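Local atomic coordinates of hypothetical membrane spanning protein (Thermus thermophilus, PDB entry 2VPZ), a protein that probably serves as the integral membrane, quinone-binding anchor subunit of a polysulfide reductase, passing electrons between the quinone pool and its partner subunits. Residues F80-F83 and I89-G92; G104-G109 and R114-A119; L143-M148 and P191-P196; L159-A164 and P170-P175. One frame throughout, in Å; residues are numbered along the deposited sequence.

Contact 1. Residues F80-F83 and I89-G92; sequences FLSF and IWWG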
loop_
_atom_site.group_PDB
_atom_site.type_symbol
_atom_site.label_atom_id
_atom_site.label_comp_id
_atom_site.label_asym_id
_atom_site.label_seq_id
_atom_site.Cartn_x
_atom_site.Cartn_y
_atom_site.Cartn_z
ATOM N N PHE C 80 -3.712 -42.226 -16.243
ATOM C CA PHE C 80 -3.754 -43.560 -15.656
ATOM C C PHE C 80 -2.486 -44.171 -15.075
ATOM O O PHE C 80 -2.517 -45.278 -14.547
ATOM C CB PHE C 80 -4.390 -44.493 -16.681
ATOM C CG PHE C 80 -5.792 -44.115 -17.057
ATOM C CD1 PHE C 80 -6.120 -43.686 -18.352
ATOM C CD2 PHE C 80 -6.784 -44.135 -16.079
ATOM C CE1 PHE C 80 -7.431 -43.271 -18.651
ATOM C CE2 PHE C 80 -8.093 -43.730 -16.350
ATOM C CZ PHE C 80 -8.424 -43.294 -17.639
ATOM N N LEU C 81 -1.372 -43.458 -15.172
ATOM C CA LEU C 81 -0.109 -43.952 -14.616
ATOM C C LEU C 81 0.351 -43.086 -13.435
ATOM O O LEU C 81 1.507 -43.142 -13.046
ATOM C CB LEU C 81 1.002 -44.007 -15.688
ATOM C CG LEU C 81 0.753 -44.747 -17.016
ATOM C CD1 LEU C 81 1.568 -44.106 -18.159
ATOM C CD2 LEU C 81 1.070 -46.242 -16.896
ATOM N N SER C 82 -0.541 -42.271 -12.869
ATOM C CA SER C 82 -0.153 -41.439 -11.741
ATOM C C SER C 82 -1.298 -41.276 -10.730
ATOM O O SER C 82 -2.440 -41.685 -10.968
ATOM C CB SER C 82 0.381 -40.074 -12.220
ATOM O OG SER C 82 -0.656 -39.240 -12.688
ATOM N N PHE C 83 -0.967 -40.656 -9.598
ATOM C CA PHE C 83 -1.899 -40.443 -8.497
ATOM C C PHE C 83 -2.072 -38.929 -8.180
ATOM O O PHE C 83 -1.179 -38.334 -7.575
ATOM C CB PHE C 83 -1.339 -41.218 -7.292
ATOM C CG PHE C 83 -2.229 -41.226 -6.089
ATOM C CD1 PHE C 83 -3.502 -41.782 -6.154
ATOM C CD2 PHE C 83 -1.791 -40.677 -4.884
ATOM C CE1 PHE C 83 -4.344 -41.793 -5.029
ATOM C CE2 PHE C 83 -2.620 -40.677 -3.744
ATOM C CZ PHE C 83 -3.899 -41.236 -3.819
ATOM N N ILE C 89 -10.512 -33.544 -12.341
ATOM C CA ILE C 89 -10.435 -34.225 -13.636
ATOM C C ILE C 89 -9.763 -35.598 -13.505
ATOM O O ILE C 89 -10.047 -36.512 -14.272
ATOM C CB ILE C 89 -9.696 -33.378 -14.740
ATOM C CG1 ILE C 89 -10.414 -32.048 -14.965
ATOM C CG2 ILE C 89 -9.626 -34.183 -16.079
ATOM C CD1 ILE C 89 -11.599 -32.117 -15.954
ATOM N N TRP C 90 -8.871 -35.741 -12.531
ATOM C CA TRP C 90 -8.229 -37.028 -12.302
ATOM C C TRP C 90 -9.308 -37.982 -11.708
ATOM O O TRP C 90 -9.458 -39.127 -12.169
ATOM C CB TRP C 90 -7.026 -36.874 -11.373
ATOM C CG TRP C 90 -6.306 -38.148 -11.121
ATOM C CD1 TRP C 90 -5.265 -38.692 -11.846
ATOM C CD2 TRP C 90 -6.573 -39.075 -10.061
ATOM N NE1 TRP C 90 -4.880 -39.894 -11.290
ATOM C CE2 TRP C 90 -5.664 -40.155 -10.199
ATOM C CE3 TRP C 90 -7.505 -39.105 -9.005
ATOM C CZ2 TRP C 90 -5.652 -41.253 -9.305
ATOM C CZ3 TRP C 90 -7.501 -40.198 -8.109
ATOM C CH2 TRP C 90 -6.577 -41.256 -8.272
ATOM N N TRP C 91 -10.061 -37.514 -10.711
ATOM C CA TRP C 91 -11.149 -38.311 -10.130
ATOM C C TRP C 91 -12.105 -38.741 -11.263
ATOM O O TRP C 91 -12.389 -39.923 -11.409
ATOM C CB TRP C 91 -11.934 -37.569 -9.031
ATOM C CG TRP C 91 -11.215 -37.596 -7.704
ATOM C CD1 TRP C 91 -10.331 -36.664 -7.232
ATOM C CD2 TRP C 91 -11.214 -38.671 -6.717
ATOM N NE1 TRP C 91 -9.785 -37.082 -6.041
ATOM C CE2 TRP C 91 -10.300 -38.303 -5.697
ATOM C CE3 TRP C 91 -11.891 -39.907 -6.604
ATOM C CZ2 TRP C 91 -10.042 -39.121 -4.563
ATOM C CZ3 TRP C 91 -11.637 -40.732 -5.468
ATOM C CH2 TRP C 91 -10.713 -40.322 -4.468
ATOM N N GLY C 92 -12.544 -37.784 -12.081
ATOM C CA GLY C 92 -13.426 -38.093 -13.188
ATOM C C GLY C 92 -12.970 -39.157 -14.181
ATOM O O GLY C 92 -13.783 -39.941 -14.694
#
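The loop that leads into the predicted transmembrane helix 88-107 is pinned to the first turn of that helix by Trp90, whose indole meets Ser82 and Phe83. Its NE1 donates a hydrogen bond to the backbone oxygen of Ser82, with NE1 and O 3.0 Å apart. The bond is bent, 142° at the hydrogen, and the nitrogen sits above the carbonyl plane, 49° out of it. A tryptophan suits this place because one side chain offers both an N-H for a loop carbonyl and a broad apolar surface. With CG anti to the backbone N (chi1 -179°), the indole leaves the helix toward the loop and brings its far corner, CH2, to 3.8 Å from CD1 of Phe83. The two ring planes are nearly perpendicular, but the approach is oblique. A leucine in place of Trp90 would probably leave the Ser82 carbonyl without this donor and open a gap beside the Phe83 ring. Ser82 OG bonds back to Trp78 O, while Ser87 OG accepts from Trp90 N. The Trp90 side chain is about 8 Å from that of Tyr130, which places this helix start near a residue that binds menaquinone and ubiquinone in other structures of this protein.

Contact 2. Residues G104-G109 and R114-A119; sequences GLLYLG and RALAWA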
loop_
_atom_site.group_PDB
_atom_site.type_symbol
_atom_site.label_atom_id
_atom_site.label_comp_id
_atom_site.label_asym_id
_atom_site.label_seq_id
_atom_site.Cartn_x
_atom_site.Cartn_y
_atom_site.Cartn_z
ATOM N N GLY C 104 -18.952 -53.479 -17.442
ATOM C CA GLY C 104 -18.627 -54.370 -18.530
ATOM C C GLY C 104 -18.816 -55.819 -18.061
ATOM O O GLY C 104 -19.488 -56.616 -18.726
ATOM N N LEU C 105 -18.272 -56.149 -16.893
ATOM C CA LEU C 105 -18.394 -57.500 -16.307
ATOM C C LEU C 105 -19.860 -57.869 -15.931
ATOM O O LEU C 105 -20.266 -59.046 -16.026
ATOM C CB LEU C 105 -17.444 -57.667 -15.086
ATOM C CG LEU C 105 -15.990 -57.162 -15.224
ATOM C CD1 LEU C 105 -15.768 -55.886 -14.377
ATOM C CD2 LEU C 105 -14.987 -58.249 -14.807
ATOM N N LEU C 106 -20.637 -56.870 -15.512
ATOM C CA LEU C 106 -22.055 -57.012 -15.155
ATOM C C LEU C 106 -22.843 -57.485 -16.390
ATOM O O LEU C 106 -23.722 -58.367 -16.321
ATOM C CB LEU C 106 -22.636 -55.667 -14.619
ATOM C CG LEU C 106 -22.289 -55.261 -13.166
ATOM C CD1 LEU C 106 -22.756 -53.823 -12.839
ATOM C CD2 LEU C 106 -22.915 -56.270 -12.174
ATOM N N TYR C 107 -22.501 -56.907 -17.528
ATOM C CA TYR C 107 -23.112 -57.236 -18.808
ATOM C C TYR C 107 -22.752 -58.669 -19.286
ATOM O O TYR C 107 -23.566 -59.373 -19.890
ATOM C CB TYR C 107 -22.707 -56.214 -19.870
ATOM C CG TYR C 107 -23.696 -56.182 -20.984
ATOM C CD1 TYR C 107 -25.010 -55.756 -20.751
ATOM C CD2 TYR C 107 -23.378 -56.679 -22.255
ATOM C CE1 TYR C 107 -25.977 -55.824 -21.734
ATOM C CE2 TYR C 107 -24.333 -56.752 -23.260
ATOM C CZ TYR C 107 -25.645 -56.321 -23.003
ATOM O OH TYR C 107 -26.596 -56.419 -23.978
ATOM N N LEU C 108 -21.518 -59.083 -18.991
ATOM C CA LEU C 108 -20.957 -60.397 -19.346
ATOM C C LEU C 108 -21.031 -61.445 -18.251
ATOM O O LEU C 108 -20.345 -62.458 -18.348
ATOM C CB LEU C 108 -19.491 -60.270 -19.793
ATOM C CG LEU C 108 -19.100 -59.878 -21.220
ATOM C CD1 LEU C 108 -20.050 -58.790 -21.720
ATOM C CD2 LEU C 108 -17.629 -59.414 -21.286
ATOM N N GLY C 109 -21.805 -61.189 -17.201
ATOM C CA GLY C 109 -21.891 -62.119 -16.085
ATOM C C GLY C 109 -20.597 -62.860 -15.779
ATOM O O GLY C 109 -20.537 -64.094 -15.915
ATOM N N ARG C 114 -23.050 -58.359 -6.978
ATOM C CA ARG C 114 -23.792 -57.463 -6.069
ATOM C C ARG C 114 -22.588 -56.589 -5.667
ATOM O O ARG C 114 -22.687 -55.350 -5.590
ATOM C CB ARG C 114 -24.346 -58.232 -4.852
ATOM C CG ARG C 114 -25.314 -57.439 -3.940
ATOM C CD ARG C 114 -26.747 -57.609 -4.334
ATOM N NE ARG C 114 -27.706 -56.985 -3.297
ATOM C CZ ARG C 114 -29.183 -56.915 -3.455
ATOM N NH1 ARG C 114 -29.740 -57.463 -4.657
ATOM N NH2 ARG C 114 -29.928 -56.318 -2.585
ATOM N N ALA C 115 -21.452 -57.266 -5.475
ATOM C CA ALA C 115 -20.136 -56.699 -5.127
ATOM C C ALA C 115 -19.573 -55.877 -6.307
ATOM O O ALA C 115 -18.610 -55.086 -6.166
ATOM C CB ALA C 115 -19.161 -57.820 -4.706
ATOM N N LEU C 116 -20.180 -56.102 -7.471
ATOM C CA LEU C 116 -19.914 -55.385 -8.722
ATOM C C LEU C 116 -21.031 -54.307 -8.832
ATOM O O LEU C 116 -20.795 -53.245 -9.395
ATOM C CB LEU C 116 -19.914 -56.295 -9.973
ATOM C CG LEU C 116 -18.757 -57.308 -10.148
ATOM C CD1 LEU C 116 -18.869 -58.098 -11.485
ATOM C CD2 LEU C 116 -17.405 -56.566 -10.062
ATOM N N ALA C 117 -22.230 -54.549 -8.305
ATOM C CA ALA C 117 -23.306 -53.534 -8.343
ATOM C C ALA C 117 -23.100 -52.371 -7.324
ATOM O O ALA C 117 -23.604 -51.263 -7.543
ATOM C CB ALA C 117 -24.709 -54.171 -8.157
ATOM N N TRP C 118 -22.399 -52.633 -6.211
ATOM C CA TRP C 118 -22.080 -51.621 -5.176
ATOM C C TRP C 118 -20.898 -50.784 -5.691
ATOM O O TRP C 118 -20.813 -49.578 -5.428
ATOM C CB TRP C 118 -21.715 -52.260 -3.823
ATOM C CG TRP C 118 -22.893 -52.603 -2.938
ATOM C CD1 TRP C 118 -23.320 -53.861 -2.583
ATOM C CD2 TRP C 118 -23.797 -51.681 -2.284
ATOM N NE1 TRP C 118 -24.415 -53.771 -1.757
ATOM C CE2 TRP C 118 -24.731 -52.454 -1.556
ATOM C CE3 TRP C 118 -23.904 -50.281 -2.246
ATOM C CZ2 TRP C 118 -25.775 -51.871 -0.792
ATOM C CZ3 TRP C 118 -24.948 -49.688 -1.483
ATOM C CH2 TRP C 118 -25.863 -50.493 -0.768
ATOM N N ALA C 119 -19.986 -51.453 -6.397
ATOM C CA ALA C 119 -18.837 -50.796 -7.034
ATOM C C ALA C 119 -19.410 -49.803 -8.075
ATOM O O ALA C 119 -19.059 -48.620 -8.044
ATOM C CB ALA C 119 -17.906 -51.817 -7.748
#
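Leu116 and Leu106 bury the most surface here and form the centre of a small apolar joint between the end of helix 88-107 and the start of helix 117-136. The two side chains pass one another pointing opposite ways: the branch of Leu106 lies against the stem of Leu116, whose own CD1 turns to Leu105. CD2 of Leu106 rests 3.7 Å from CB of Leu116, and its CG is 4.1 Å from the same atom. The other methyl of Leu106, CD1, comes to 4.0 Å from the backbone oxygen of Leu116, so the fork of this leucine spans both side chain and main chain. Leu116 reaches back with CD1, which stops 3.9 Å from CB of Leu105. Its CG stands anti to the carbonyl carbon (chi1 -70°), which carries CD1 across to Leu105. Leucine suits these positions because its branch lies one carbon beyond CB: the slim CB of Leu116 takes the fork of Leu106, while the extra carbon lets CD1 of Leu116 extend to Leu105. Ala117 adds a smaller contribution, its backbone N lying 4.3 Å from Leu106 CD2, and its small side chain packs on His39 and Leu40 of helix 16-41, consistent with a close approach. The pairing thus closes the short turn linking helices 88-107 and 117-136, with helix 16-41 packed against the second of them; Arg114 and Trp118 also lie on Leu40.

Contact 3. Residues L143-M148 and P191-P196; sequences LWNGLM and PLTLPP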
loop_
_atom_site.group_PDB
_atom_site.type_symbol
_atom_site.label_atom_id
_atom_site.label_comp_id
_atom_site.label_asym_id
_atom_site.label_seq_id
_atom_site.Cartn_x
_atom_site.Cartn_y
_atom_site.Cartn_z
ATOM N N LEU C 143 -18.271 -16.623 -10.561
ATOM C CA LEU C 143 -19.549 -17.309 -10.830
ATOM C C LEU C 143 -19.534 -18.800 -10.430
ATOM O O LEU C 143 -20.569 -19.385 -10.125
ATOM C CB LEU C 143 -20.022 -17.131 -12.306
ATOM C CG LEU C 143 -20.141 -15.677 -12.821
ATOM C CD1 LEU C 143 -20.965 -15.607 -14.129
ATOM C CD2 LEU C 143 -20.771 -14.792 -11.735
ATOM N N TRP C 144 -18.352 -19.416 -10.400
ATOM C CA TRP C 144 -18.246 -20.832 -10.026
ATOM C C TRP C 144 -18.120 -21.056 -8.543
ATOM O O TRP C 144 -17.144 -21.648 -8.067
ATOM C CB TRP C 144 -17.068 -21.476 -10.764
ATOM C CG TRP C 144 -17.361 -21.582 -12.216
ATOM C CD1 TRP C 144 -18.599 -21.478 -12.816
ATOM C CD2 TRP C 144 -16.435 -21.824 -13.281
ATOM N NE1 TRP C 144 -18.486 -21.646 -14.172
ATOM C CE2 TRP C 144 -17.172 -21.867 -14.485
ATOM C CE3 TRP C 144 -15.041 -22.033 -13.332
ATOM C CZ2 TRP C 144 -16.553 -22.088 -15.752
ATOM C CZ3 TRP C 144 -14.421 -22.257 -14.578
ATOM C CH2 TRP C 144 -15.180 -22.289 -15.766
ATOM N N ASN C 145 -19.115 -20.606 -7.795
ATOM C CA ASN C 145 -19.065 -20.754 -6.346
ATOM C C ASN C 145 -19.537 -22.148 -5.879
ATOM O O ASN C 145 -19.807 -23.040 -6.703
ATOM C CB ASN C 145 -19.852 -19.607 -5.655
ATOM C CG ASN C 145 -21.368 -19.764 -5.738
ATOM O OD1 ASN C 145 -22.131 -18.884 -5.330
ATOM N ND2 ASN C 145 -21.809 -20.905 -6.275
ATOM N N GLY C 146 -19.589 -22.310 -4.561
ATOM C CA GLY C 146 -19.999 -23.562 -3.948
ATOM C C GLY C 146 -21.242 -24.270 -4.477
ATOM O O GLY C 146 -21.240 -25.490 -4.560
ATOM N N LEU C 147 -22.283 -23.524 -4.847
ATOM C CA LEU C 147 -23.535 -24.101 -5.404
ATOM C C LEU C 147 -23.323 -25.014 -6.650
ATOM O O LEU C 147 -24.181 -25.842 -6.980
ATOM C CB LEU C 147 -24.591 -23.017 -5.743
ATOM C CG LEU C 147 -25.943 -22.847 -5.034
ATOM C CD1 LEU C 147 -26.877 -21.936 -5.879
ATOM C CD2 LEU C 147 -26.639 -24.208 -4.783
ATOM N N MET C 148 -22.202 -24.814 -7.356
ATOM C CA MET C 148 -21.858 -25.586 -8.555
ATOM C C MET C 148 -21.694 -27.061 -8.150
ATOM O O MET C 148 -21.914 -27.979 -8.957
ATOM C CB MET C 148 -20.559 -25.086 -9.215
ATOM C CG MET C 148 -20.590 -23.639 -9.735
ATOM S SD MET C 148 -21.831 -23.360 -11.018
ATOM C CE MET C 148 -22.978 -22.235 -10.164
ATOM N N PRO C 191 -28.377 -16.811 -8.522
ATOM C CA PRO C 191 -27.953 -15.402 -8.694
ATOM C C PRO C 191 -27.919 -14.538 -7.413
ATOM O O PRO C 191 -27.150 -13.569 -7.309
ATOM C CB PRO C 191 -28.940 -14.820 -9.713
ATOM C CG PRO C 191 -29.487 -16.018 -10.443
ATOM C CD PRO C 191 -29.476 -17.158 -9.434
ATOM N N LEU C 192 -28.780 -14.896 -6.462
ATOM C CA LEU C 192 -28.938 -14.181 -5.172
ATOM C C LEU C 192 -27.820 -14.509 -4.174
ATOM O O LEU C 192 -27.682 -13.899 -3.099
ATOM C CB LEU C 192 -30.322 -14.496 -4.548
ATOM C CG LEU C 192 -31.611 -14.112 -5.303
ATOM C CD1 LEU C 192 -32.879 -14.504 -4.493
ATOM C CD2 LEU C 192 -31.608 -12.594 -5.614
ATOM N N THR C 193 -27.012 -15.479 -4.575
ATOM C CA THR C 193 -25.889 -15.990 -3.818
ATOM C C THR C 193 -24.564 -15.335 -4.294
ATOM O O THR C 193 -23.487 -15.592 -3.734
ATOM C CB THR C 193 -25.844 -17.555 -4.023
ATOM O OG1 THR C 193 -25.922 -18.222 -2.766
ATOM C CG2 THR C 193 -24.607 -17.985 -4.829
ATOM N N LEU C 194 -24.635 -14.445 -5.268
ATOM C CA LEU C 194 -23.443 -13.808 -5.834
ATOM C C LEU C 194 -23.163 -12.369 -5.425
ATOM O O LEU C 194 -24.085 -11.657 -4.987
ATOM C CB LEU C 194 -23.489 -13.866 -7.394
ATOM C CG LEU C 194 -23.514 -15.232 -8.129
ATOM C CD1 LEU C 194 -23.977 -15.131 -9.594
ATOM C CD2 LEU C 194 -22.126 -15.878 -8.062
ATOM N N PRO C 195 -21.860 -11.937 -5.448
ATOM C CA PRO C 195 -21.567 -10.545 -5.059
ATOM C C PRO C 195 -22.297 -9.728 -6.195
ATOM O O PRO C 195 -22.398 -10.206 -7.342
ATOM C CB PRO C 195 -20.047 -10.428 -5.233
ATOM C CG PRO C 195 -19.508 -11.834 -5.062
ATOM C CD PRO C 195 -20.659 -12.792 -5.388
ATOM N N PRO C 196 -22.796 -8.505 -5.897
ATOM C CA PRO C 196 -23.474 -7.636 -6.869
ATOM C C PRO C 196 -22.941 -7.582 -8.332
ATOM O O PRO C 196 -23.703 -7.751 -9.301
ATOM C CB PRO C 196 -23.440 -6.265 -6.199
ATOM C CG PRO C 196 -23.437 -6.562 -4.715
ATOM C CD PRO C 196 -22.620 -7.854 -4.589
#
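Leu143 and Leu194 make the apolar core of this contact, crossing at about a right angle. CD2 of Leu143 lies 3.9 Å from CD1 of Leu194 and 4.1 Å from its CD2, so one methyl settles against the fork of the other leucine. Leu194 also places CD2 4.0 Å from CA of Leu143, reaching past the side chain to the main chain. Both leucines hold CG anti to the carbonyl carbon, with chi1 -55° at Leu143 and -61° at Leu194, and this sends their forks in between the two loops. A leucine suits position 194 because its two methyls can serve different partners, CD1 meeting the Leu143 methyl while CD2 rests on the Leu143 backbone. Beside them Asn145 faces Thr193.

Further out, a turn and two side-chain bonds to backbone oxygens probably steady the loops. Asn145 opens a type I beta turn that runs to Met148 and is closed by a bond from Met148 N to Asn145 O. Tyr190 OH bonds to Leu143 O, and Arg199 NE bonds to Pro191 O. Gly146 of the second subunit packs on Asn145, Leu147 and Thr193. The joint therefore links the loop before helix 148-166 to the loop between helices 175-189 and 196-205, and Leu143 also packs on the latter helix.

Contact 4. Residues L159-A164 and P170-P175; sequences LALGLA and PWALFP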
loop_
_atom_site.group_PDB
_atom_site.type_symbol
_atom_site.label_atom_id
_atom_site.label_comp_id
_atom_site.label_asym_id
_atom_site.label_seq_id
_atom_site.Cartn_x
_atom_site.Cartn_y
_atom_site.Cartn_z
ATOM N N LEU C 159 -31.314 -35.352 -16.111
ATOM C CA LEU C 159 -30.987 -35.874 -17.461
ATOM C C LEU C 159 -31.211 -37.402 -17.567
ATOM O O LEU C 159 -31.841 -37.866 -18.511
ATOM C CB LEU C 159 -29.538 -35.548 -17.904
ATOM C CG LEU C 159 -29.159 -34.073 -18.135
ATOM C CD1 LEU C 159 -27.718 -33.948 -18.657
ATOM C CD2 LEU C 159 -30.140 -33.429 -19.118
ATOM N N ALA C 160 -30.682 -38.168 -16.620
ATOM C CA ALA C 160 -30.856 -39.618 -16.647
ATOM C C ALA C 160 -32.335 -40.072 -16.514
ATOM O O ALA C 160 -32.815 -40.909 -17.301
ATOM C CB ALA C 160 -29.989 -40.311 -15.554
ATOM N N LEU C 161 -33.053 -39.521 -15.538
ATOM C CA LEU C 161 -34.465 -39.855 -15.288
ATOM C C LEU C 161 -35.406 -39.362 -16.418
ATOM O O LEU C 161 -36.440 -39.993 -16.708
ATOM C CB LEU C 161 -34.924 -39.333 -13.901
ATOM C CG LEU C 161 -34.316 -40.009 -12.638
ATOM C CD1 LEU C 161 -34.597 -39.186 -11.357
ATOM C CD2 LEU C 161 -34.866 -41.443 -12.501
ATOM N N GLY C 162 -35.036 -38.245 -17.041
ATOM C CA GLY C 162 -35.781 -37.691 -18.156
ATOM C C GLY C 162 -35.698 -38.623 -19.366
ATOM O O GLY C 162 -36.672 -38.786 -20.113
ATOM N N LEU C 163 -34.532 -39.250 -19.546
ATOM C CA LEU C 163 -34.234 -40.224 -20.624
ATOM C C LEU C 163 -35.012 -41.553 -20.341
ATOM O O LEU C 163 -35.706 -42.094 -21.227
ATOM C CB LEU C 163 -32.703 -40.489 -20.724
ATOM C CG LEU C 163 -32.016 -41.130 -21.943
ATOM C CD1 LEU C 163 -31.394 -42.480 -21.567
ATOM C CD2 LEU C 163 -33.007 -41.295 -23.114
ATOM N N ALA C 164 -34.900 -42.042 -19.101
ATOM C CA ALA C 164 -35.583 -43.254 -18.626
ATOM C C ALA C 164 -37.097 -43.173 -18.866
ATOM O O ALA C 164 -37.722 -44.170 -19.243
ATOM C CB ALA C 164 -35.299 -43.480 -17.103
ATOM N N PRO C 170 -41.781 -47.021 -16.072
ATOM C CA PRO C 170 -42.803 -46.535 -15.116
ATOM C C PRO C 170 -42.359 -45.786 -13.806
ATOM O O PRO C 170 -43.036 -44.839 -13.353
ATOM C CB PRO C 170 -43.676 -47.776 -14.837
ATOM C CG PRO C 170 -43.203 -48.864 -15.819
ATOM C CD PRO C 170 -41.755 -48.492 -16.097
ATOM N N TRP C 171 -41.257 -46.259 -13.221
ATOM C CA TRP C 171 -40.566 -45.734 -12.003
ATOM C C TRP C 171 -39.529 -44.662 -12.482
ATOM O O TRP C 171 -38.530 -45.005 -12.990
ATOM C CB TRP C 171 -39.738 -46.832 -11.346
ATOM C CG TRP C 171 -38.785 -47.499 -12.378
ATOM C CD1 TRP C 171 -39.008 -48.667 -13.054
ATOM C CD2 TRP C 171 -37.531 -46.968 -12.924
ATOM N NE1 TRP C 171 -38.002 -48.883 -13.970
ATOM C CE2 TRP C 171 -37.094 -47.859 -13.912
ATOM C CE3 TRP C 171 -36.752 -45.807 -12.673
ATOM C CZ2 TRP C 171 -35.900 -47.637 -14.661
ATOM C CZ3 TRP C 171 -35.588 -45.568 -13.413
ATOM C CH2 TRP C 171 -35.174 -46.487 -14.398
ATOM N N ALA C 172 -39.772 -43.373 -12.331
ATOM C CA ALA C 172 -38.831 -42.348 -12.809
ATOM C C ALA C 172 -39.613 -41.042 -13.066
ATOM O O ALA C 172 -39.085 -39.959 -12.775
ATOM C CB ALA C 172 -38.089 -42.815 -14.129
ATOM N N LEU C 173 -40.842 -41.125 -13.568
ATOM C CA LEU C 173 -41.647 -39.883 -13.779
ATOM C C LEU C 173 -42.049 -39.201 -12.461
ATOM O O LEU C 173 -42.485 -38.040 -12.490
ATOM C CB LEU C 173 -42.943 -40.026 -14.665
ATOM C CG LEU C 173 -43.779 -38.705 -14.699
ATOM C CD1 LEU C 173 -43.133 -37.641 -15.622
ATOM C CD2 LEU C 173 -45.231 -38.982 -15.124
ATOM N N PHE C 174 -41.952 -39.899 -11.330
ATOM C CA PHE C 174 -42.224 -39.254 -10.019
ATOM C C PHE C 174 -40.834 -38.741 -9.505
ATOM O O PHE C 174 -40.709 -37.552 -9.166
ATOM C CB PHE C 174 -42.951 -40.209 -9.016
ATOM C CG PHE C 174 -42.978 -39.721 -7.568
ATOM C CD1 PHE C 174 -43.579 -38.507 -7.201
ATOM C CD2 PHE C 174 -42.349 -40.478 -6.576
ATOM C CE1 PHE C 174 -43.542 -38.053 -5.858
ATOM C CE2 PHE C 174 -42.299 -40.050 -5.242
ATOM C CZ PHE C 174 -42.896 -38.833 -4.880
ATOM N N PRO C 175 -39.776 -39.599 -9.474
ATOM C CA PRO C 175 -38.470 -39.078 -9.016
ATOM C C PRO C 175 -38.006 -37.905 -9.948
ATOM O O PRO C 175 -37.391 -36.950 -9.479
ATOM C CB PRO C 175 -37.518 -40.285 -9.067
ATOM C CG PRO C 175 -38.251 -41.348 -9.884
ATOM C CD PRO C 175 -39.732 -41.046 -9.698
#
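Leu161 is the main bump of this contact, its fork pushed from helix 148-166 into a hollow lined by Ala172, Pro175 and the edge of Trp171. The two methyls divide the work. CD2 lies 3.9 Å from CB of Ala172 and also approaches the edge of the indole, near its plane, 4.3 Å from Trp171 CZ3; CD1 sits 3.9 Å from CB of Pro175, the two side chains running nearly perpendicular. One turn on, the small methyl of Ala164 sits against Trp171 and Ala172, its CB meeting Trp171 CH2 at 4.0 Å, obliquely to the ring. The single methyls of Ala164 and Ala172 let helix and loop approach to 4.1 Å between their CB atoms. Trp171 bends back over the helix because its CG sits between the backbone N and the carbonyl carbon (chi1 53°). An alanine in place of Leu161 would probably open a gap between the helix and the loop at Ala172 and Pro175 and leave the indole edge without its methyl neighbour. The indole nitrogen is taken by Glu45 OE2, and Leu34 and Leu38 also touch the ring. Since the touching groups are all apolar, the fit rests on shape and burial, while Glu45 gives the tryptophan its polar anchor.

How the contacts relate
Following the chain from the N terminus, contact 1 comes first and closes the short loop that enters helix 88-107. Contact 2 follows in series at the other end of the same helix, closing the turn into helix 117-136; the two centres lie 22 Å apart. Contact 3 opens after that helix and spans the longest interval, joining segments 143-148 and 191-196 across helices 148-166 and 175-189. Contact 4 is nested within this span and closes the turn between those same two helices, its centre 29 Å from that of contact 3. None of the four touches another. Contacts 1 and 4, like contacts 2 and 3, lie on opposite sides of the chain's centre.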